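Local structure of nucleosome assembly protein (Plasmodium falciparum, 5X7V) at residues A[91-97]-A[108-114]; A[155-160]-A[169-173]. The protein probably acts as a histone chaperone of the nucleosome assembly protein family, binding histones in the nucleus for delivery to chromatin. All coordinates share one frame; numbering follows the deposited sequence.

Contact 1. Residues A[91-97]-A[108-114]; sequences YKITFIF and LTLVKHV
The ring of Y91 has V114 over one face, its CB 4.1 Å from CE1 and lying toward the rim, while CG1 of I93 from the same strand meets the ring edge in plane. Y91 holds CG between its backbone N and carbonyl carbon (chi1 67°), which stands the ring beside V114. At the other end of the pair the F97 ring takes the backbone O of L108 at its edge, in plane, 3.4 Å from CD1, and CE1 reaches CD1 of L110 at 3.5 Å. Between these rings, strands 91-97 and 109-114 form an antiparallel hairpin in the four-stranded sheet of the NAP domain. Backbone bonds join the hydrogen-bonded pairs Y91-V114, I93-K112 and F95-L110, and F97 N adds one to L108 O at 2.6 Å. On the mixed face of K92, T94 and I96, CG of K92 packs on CB of H113 at 3.6 Å, and H113 ND1 is hydrogen-bonded to E125. The opposite face is largely apolar: Y91 and I93 turn to helix 172-180, F95 and L110 to F161, and the buried K112 ammonium is satisfied by the carbonyls of W160 and T162 and a cation-pi contact with the W160 indole.

Contact 2. Residues A[155-160]-A[169-173]; sequences WSIFEW and KPDVG
V172 fills the tight half of this contact, wedged among W155, I157 and W160. Its CB sits over one face of the W160 indole in a CH-pi contact, 3.9 Å from the centroid of the five-membered ring and 17° off the ring normal. Its CG2 meets the edge of the W155 ring in plane, 3.5 Å from CH2, and also touches CG1 of I157. With CG anti to the backbone N (chi1 -180°), W160 extends its indole across the start of helix 172-180, where CZ2 comes 3.3 Å from CA of G173; the absence of a side chain there lets the helix backbone approach the ring. Beside them D171 occupies the N-cap position of the helix, its OD1 making a weak bond to E174 N. P170 makes a second CH-pi contact: its CD lies over one face of W155, 4.0 Å from the centroid of the six-membered ring, while the backbone N of I157 lies over the opposite face.

The side of K169 and E159 is looser. K169 runs its CG past W155 CE3 at 3.7 Å and bends at chi3, bringing NZ to E159 in a salt bridge whose hydrogen bond, NZ to OE1 at 3.4 Å, is weak. The other carboxylate oxygen, OE2, reaches back through its anti lone pair to the N-H of S156, just before the 3-10 turn, in an almost straight bond. Apolar packing on the faces and edge of two indoles thus joins this NAP-domain loop to the helix start, and the partly exposed pair of E159 and K169 adds one long, weak hydrogen bond.

Overall arrangement
After the long N-terminal helix 2-45, the chain passes through short helices and strand 76-82 before reaching contact 1, which closes the hairpin of 91-97 and 108-114 over ten intervening residues. Strand 121-126 then completes the sheet. Contact 2 follows, closing an eight-residue loop between 155-160 and 169-173 just as helix 172-180 begins. The two closures are in series, neither nested nor crossed, with centres about 13 Å apart. They nevertheless meet: besides the bond from K112, F97 packs on F158, and Y91 and I93 pack on G173. The central strands of the sheet are thereby joined to the loop and helix covering them.

Contact 1. Residues A[91-97]-A[108-114]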
loop_
_atom_site.group_PDB
_atom_site.type_symbol
_atom_site.label_atom_id
_atom_site.label_comp_id
_atom_site.label_asym_id
_atom_site.label_seq_id
_atom_site.Cartn_x
_atom_site.Cartn_y
_atom_site.Cartn_z
ATOM N N TYR A 91 6.022 -12.270 -5.726
ATOM C CA TYR A 91 6.899 -11.725 -6.772
ATOM C C TYR A 91 8.298 -12.354 -6.874
ATOM O O TYR A 91 8.794 -13.006 -5.949
ATOM C CB TYR A 91 7.068 -10.239 -6.569
ATOM C CG TYR A 91 7.830 -9.878 -5.313
ATOM C CD1 TYR A 91 7.211 -9.879 -4.073
ATOM C CD2 TYR A 91 9.165 -9.500 -5.374
ATOM C CE1 TYR A 91 7.902 -9.525 -2.928
ATOM C CE2 TYR A 91 9.861 -9.144 -4.234
ATOM C CZ TYR A 91 9.222 -9.159 -3.013
ATOM O OH TYR A 91 9.923 -8.803 -1.881
ATOM N N LYS A 92 8.932 -12.103 -8.014
ATOM C CA LYS A 92 10.238 -12.649 -8.345
ATOM C C LYS A 92 11.121 -11.544 -8.950
ATOM O O LYS A 92 10.794 -10.972 -9.994
ATOM C CB LYS A 92 10.079 -13.812 -9.322
ATOM C CG LYS A 92 11.271 -14.722 -9.412
ATOM C CD LYS A 92 11.522 -15.169 -10.840
ATOM C CE LYS A 92 10.361 -15.956 -11.412
ATOM N NZ LYS A 92 10.356 -17.394 -10.928
ATOM N N ILE A 93 12.236 -11.230 -8.301
ATOM C CA ILE A 93 13.129 -10.213 -8.838
ATOM C C ILE A 93 14.414 -10.855 -9.358
ATOM O O ILE A 93 14.976 -11.746 -8.725
ATOM C CB ILE A 93 13.458 -9.147 -7.799
ATOM C CG1 ILE A 93 12.200 -8.390 -7.389
ATOM C CG2 ILE A 93 14.425 -8.159 -8.349
ATOM C CD1 ILE A 93 12.451 -7.398 -6.291
ATOM N N THR A 94 14.860 -10.388 -10.520
ATOM C CA THR A 94 15.922 -11.018 -11.282
ATOM C C THR A 94 17.006 -9.995 -11.650
ATOM O O THR A 94 16.744 -9.009 -12.330
ATOM C CB THR A 94 15.332 -11.688 -12.558
ATOM O OG1 THR A 94 14.363 -12.673 -12.180
ATOM C CG2 THR A 94 16.407 -12.340 -13.415
ATOM N N PHE A 95 18.225 -10.236 -11.173
ATOM C CA PHE A 95 19.385 -9.388 -11.479
ATOM C C PHE A 95 20.245 -10.046 -12.553
ATOM O O PHE A 95 20.713 -11.157 -12.365
ATOM C CB PHE A 95 20.242 -9.139 -10.228
ATOM C CG PHE A 95 19.583 -8.269 -9.187
ATOM C CD1 PHE A 95 18.277 -8.487 -8.791
ATOM C CD2 PHE A 95 20.293 -7.258 -8.567
ATOM C CE1 PHE A 95 17.700 -7.699 -7.836
ATOM C CE2 PHE A 95 19.704 -6.464 -7.606
ATOM C CZ PHE A 95 18.410 -6.685 -7.247
ATOM N N ILE A 96 20.440 -9.382 -13.685
ATOM C CA ILE A 96 21.311 -9.952 -14.704
ATOM C C ILE A 96 22.558 -9.085 -14.852
ATOM O O ILE A 96 22.460 -7.885 -15.107
ATOM C CB ILE A 96 20.609 -10.104 -16.083
ATOM C CG1 ILE A 96 19.192 -10.663 -15.918
ATOM C CG2 ILE A 96 21.405 -11.024 -16.971
ATOM C CD1 ILE A 96 18.477 -10.879 -17.196
ATOM N N PHE A 97 23.729 -9.694 -14.672
ATOM C CA PHE A 97 24.977 -8.955 -14.704
ATOM C C PHE A 97 25.778 -9.200 -15.970
ATOM O O PHE A 97 25.906 -10.328 -16.408
ATOM C CB PHE A 97 25.827 -9.316 -13.499
ATOM C CG PHE A 97 25.306 -8.774 -12.203
ATOM C CD1 PHE A 97 24.415 -9.505 -11.438
ATOM C CD2 PHE A 97 25.715 -7.532 -11.742
ATOM C CE1 PHE A 97 23.941 -9.000 -10.230
ATOM C CE2 PHE A 97 25.243 -7.028 -10.545
ATOM C CZ PHE A 97 24.357 -7.760 -9.785
ATOM N N LEU A 108 25.830 -14.983 -13.198
ATOM C CA LEU A 108 25.632 -13.588 -13.558
ATOM C C LEU A 108 24.170 -13.242 -13.476
ATOM O O LEU A 108 23.797 -12.068 -13.564
ATOM C CB LEU A 108 26.170 -13.303 -14.958
ATOM C CG LEU A 108 27.680 -13.439 -15.090
ATOM C CD1 LEU A 108 28.111 -13.219 -16.521
ATOM C CD2 LEU A 108 28.361 -12.475 -14.173
ATOM N N THR A 109 23.346 -14.281 -13.323
ATOM C CA THR A 109 21.918 -14.125 -13.095
ATOM C C THR A 109 21.596 -14.490 -11.656
ATOM O O THR A 109 21.797 -15.624 -11.247
ATOM C CB THR A 109 21.081 -14.998 -14.048
ATOM O OG1 THR A 109 21.331 -14.615 -15.406
ATOM C CG2 THR A 109 19.587 -14.848 -13.752
ATOM N N LEU A 110 21.113 -13.519 -10.889
ATOM C CA LEU A 110 20.659 -13.756 -9.531
ATOM C C LEU A 110 19.134 -13.687 -9.472
ATOM O O LEU A 110 18.543 -12.728 -9.970
ATOM C CB LEU A 110 21.253 -12.722 -8.590
ATOM C CG LEU A 110 22.751 -12.541 -8.670
ATOM C CD1 LEU A 110 23.157 -11.403 -7.779
ATOM C CD2 LEU A 110 23.381 -13.812 -8.218
ATOM N N VAL A 111 18.488 -14.685 -8.879
ATOM C CA VAL A 111 17.039 -14.603 -8.710
ATOM C C VAL A 111 16.646 -14.734 -7.248
ATOM O O VAL A 111 17.299 -15.406 -6.465
ATOM C CB VAL A 111 16.275 -15.681 -9.534
ATOM C CG1 VAL A 111 16.436 -15.441 -11.024
ATOM C CG2 VAL A 111 16.756 -17.071 -9.166
ATOM N N LYS A 112 15.582 -14.051 -6.875
ATOM C CA LYS A 112 14.944 -14.315 -5.599
ATOM C C LYS A 112 13.435 -14.279 -5.778
ATOM O O LYS A 112 12.868 -13.264 -6.173
ATOM C CB LYS A 112 15.388 -13.320 -4.541
ATOM C CG LYS A 112 14.940 -13.695 -3.162
ATOM C CD LYS A 112 15.461 -12.694 -2.166
ATOM C CE LYS A 112 15.092 -13.126 -0.768
ATOM N NZ LYS A 112 15.776 -12.335 0.273
ATOM N N HIS A 113 12.807 -15.413 -5.504
ATOM C CA HIS A 113 11.383 -15.612 -5.686
ATOM C C HIS A 113 10.755 -15.717 -4.294
ATOM O O HIS A 113 11.195 -16.498 -3.458
ATOM C CB HIS A 113 11.150 -16.858 -6.556
ATOM C CG HIS A 113 9.715 -17.205 -6.782
ATOM N ND1 HIS A 113 9.322 -18.240 -7.606
ATOM C CD2 HIS A 113 8.577 -16.672 -6.278
ATOM C CE1 HIS A 113 8.003 -18.323 -7.604
ATOM N NE2 HIS A 113 7.527 -17.383 -6.802
ATOM N N VAL A 114 9.729 -14.911 -4.056
ATOM C CA VAL A 114 9.153 -14.731 -2.726
ATOM C C VAL A 114 7.640 -14.962 -2.664
ATOM O O VAL A 114 6.912 -14.519 -3.559
ATOM C CB VAL A 114 9.455 -13.300 -2.230
ATOM C CG1 VAL A 114 8.772 -13.023 -0.917
ATOM C CG2 VAL A 114 10.957 -13.088 -2.147
#

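Contact 2. Residues A[155-160]-A[169-173]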
loop_
_atom_site.group_PDB
_atom_site.type_symbol
_atom_site.label_atom_id
_atom_site.label_comp_id
_atom_site.label_asym_id
_atom_site.label_seq_id
_atom_site.Cartn_x
_atom_site.Cartn_y
_atom_site.Cartn_z
ATOM N N TRP A 155 25.797 -1.899 5.380
ATOM C CA TRP A 155 25.550 -3.301 5.054
ATOM C C TRP A 155 25.789 -3.454 3.573
ATOM O O TRP A 155 25.986 -2.446 2.883
ATOM C CB TRP A 155 24.117 -3.689 5.392
ATOM C CG TRP A 155 23.125 -2.879 4.588
ATOM C CD1 TRP A 155 23.028 -1.514 4.546
ATOM C CD2 TRP A 155 22.115 -3.376 3.705
ATOM N NE1 TRP A 155 22.017 -1.136 3.704
ATOM C CE2 TRP A 155 21.437 -2.260 3.172
ATOM C CE3 TRP A 155 21.713 -4.657 3.313
ATOM C CZ2 TRP A 155 20.388 -2.378 2.269
ATOM C CZ3 TRP A 155 20.660 -4.780 2.421
ATOM C CH2 TRP A 155 20.011 -3.644 1.904
ATOM N N SER A 156 25.735 -4.682 3.065
ATOM C CA SER A 156 25.829 -4.899 1.615
ATOM C C SER A 156 24.490 -5.318 0.999
ATOM O O SER A 156 23.870 -6.285 1.432
ATOM C CB SER A 156 26.880 -5.954 1.308
ATOM O OG SER A 156 26.920 -6.268 -0.065
ATOM N N ILE A 157 24.046 -4.588 -0.020
ATOM C CA ILE A 157 22.804 -4.909 -0.722
ATOM C C ILE A 157 22.711 -6.380 -1.132
ATOM O O ILE A 157 21.632 -6.951 -1.157
ATOM C CB ILE A 157 22.636 -4.030 -1.977
ATOM C CG1 ILE A 157 21.199 -4.091 -2.495
ATOM C CG2 ILE A 157 23.638 -4.414 -3.056
ATOM C CD1 ILE A 157 20.811 -2.909 -3.375
ATOM N N PHE A 158 23.847 -6.999 -1.414
ATOM C CA PHE A 158 23.875 -8.379 -1.834
ATOM C C PHE A 158 23.634 -9.323 -0.678
ATOM O O PHE A 158 23.514 -10.524 -0.895
ATOM C CB PHE A 158 25.195 -8.711 -2.495
ATOM C CG PHE A 158 25.397 -8.008 -3.782
ATOM C CD1 PHE A 158 24.713 -8.416 -4.906
ATOM C CD2 PHE A 158 26.272 -6.939 -3.880
ATOM C CE1 PHE A 158 24.874 -7.774 -6.092
ATOM C CE2 PHE A 158 26.446 -6.300 -5.066
ATOM C CZ PHE A 158 25.736 -6.725 -6.180
ATOM N N GLU A 159 23.550 -8.789 0.541
ATOM C CA GLU A 159 23.079 -9.577 1.685
ATOM C C GLU A 159 21.593 -9.899 1.578
ATOM O O GLU A 159 21.069 -10.711 2.344
ATOM C CB GLU A 159 23.327 -8.853 3.005
ATOM C CG GLU A 159 24.775 -8.633 3.314
ATOM C CD GLU A 159 24.973 -8.197 4.735
ATOM O OE1 GLU A 159 24.602 -8.995 5.631
ATOM O OE2 GLU A 159 25.481 -7.069 4.953
ATOM N N TRP A 160 20.918 -9.239 0.639
ATOM C CA TRP A 160 19.505 -9.463 0.423
ATOM C C TRP A 160 19.251 -10.822 -0.231
ATOM O O TRP A 160 18.142 -11.350 -0.162
ATOM C CB TRP A 160 18.904 -8.339 -0.421
ATOM C CG TRP A 160 17.439 -8.568 -0.644
ATOM C CD1 TRP A 160 16.461 -8.563 0.305
ATOM C CD2 TRP A 160 16.795 -8.867 -1.881
ATOM N NE1 TRP A 160 15.249 -8.839 -0.264
ATOM C CE2 TRP A 160 15.425 -9.030 -1.607
ATOM C CE3 TRP A 160 17.241 -9.009 -3.195
ATOM C CZ2 TRP A 160 14.498 -9.339 -2.599
ATOM C CZ3 TRP A 160 16.311 -9.308 -4.183
ATOM C CH2 TRP A 160 14.960 -9.466 -3.878
ATOM N N LYS A 169 17.118 -5.044 8.555
ATOM C CA LYS A 169 17.922 -4.964 7.340
ATOM C C LYS A 169 17.004 -4.851 6.125
ATOM O O LYS A 169 16.222 -5.769 5.855
ATOM C CB LYS A 169 18.843 -6.185 7.229
ATOM C CG LYS A 169 19.839 -6.164 6.084
ATOM C CD LYS A 169 20.307 -7.583 5.805
ATOM C CE LYS A 169 20.836 -8.200 7.095
ATOM N NZ LYS A 169 21.451 -9.541 6.913
ATOM N N PRO A 170 17.115 -3.723 5.391
ATOM C CA PRO A 170 16.235 -3.256 4.310
ATOM C C PRO A 170 15.762 -4.326 3.324
ATOM O O PRO A 170 16.557 -5.002 2.681
ATOM C CB PRO A 170 17.104 -2.221 3.591
ATOM C CG PRO A 170 17.939 -1.658 4.657
ATOM C CD PRO A 170 18.252 -2.803 5.582
ATOM N N ASP A 171 14.446 -4.457 3.224
ATOM C CA ASP A 171 13.819 -5.302 2.219
ATOM C C ASP A 171 13.975 -4.705 0.810
ATOM O O ASP A 171 13.123 -3.930 0.354
ATOM C CB ASP A 171 12.344 -5.485 2.555
ATOM C CG ASP A 171 11.770 -6.743 1.957
ATOM O OD1 ASP A 171 12.357 -7.245 0.969
ATOM O OD2 ASP A 171 10.743 -7.231 2.491
ATOM N N VAL A 172 15.075 -5.065 0.145
ATOM C CA VAL A 172 15.407 -4.553 -1.190
ATOM C C VAL A 172 14.327 -4.973 -2.170
ATOM O O VAL A 172 13.975 -4.229 -3.083
ATOM C CB VAL A 172 16.795 -5.049 -1.685
ATOM C CG1 VAL A 172 17.070 -4.565 -3.097
ATOM C CG2 VAL A 172 17.887 -4.577 -0.755
ATOM N N GLY A 173 13.787 -6.164 -1.944
ATOM C CA GLY A 173 12.636 -6.642 -2.685
ATOM C C GLY A 173 11.435 -5.726 -2.604
ATOM O O GLY A 173 10.893 -5.322 -3.627
#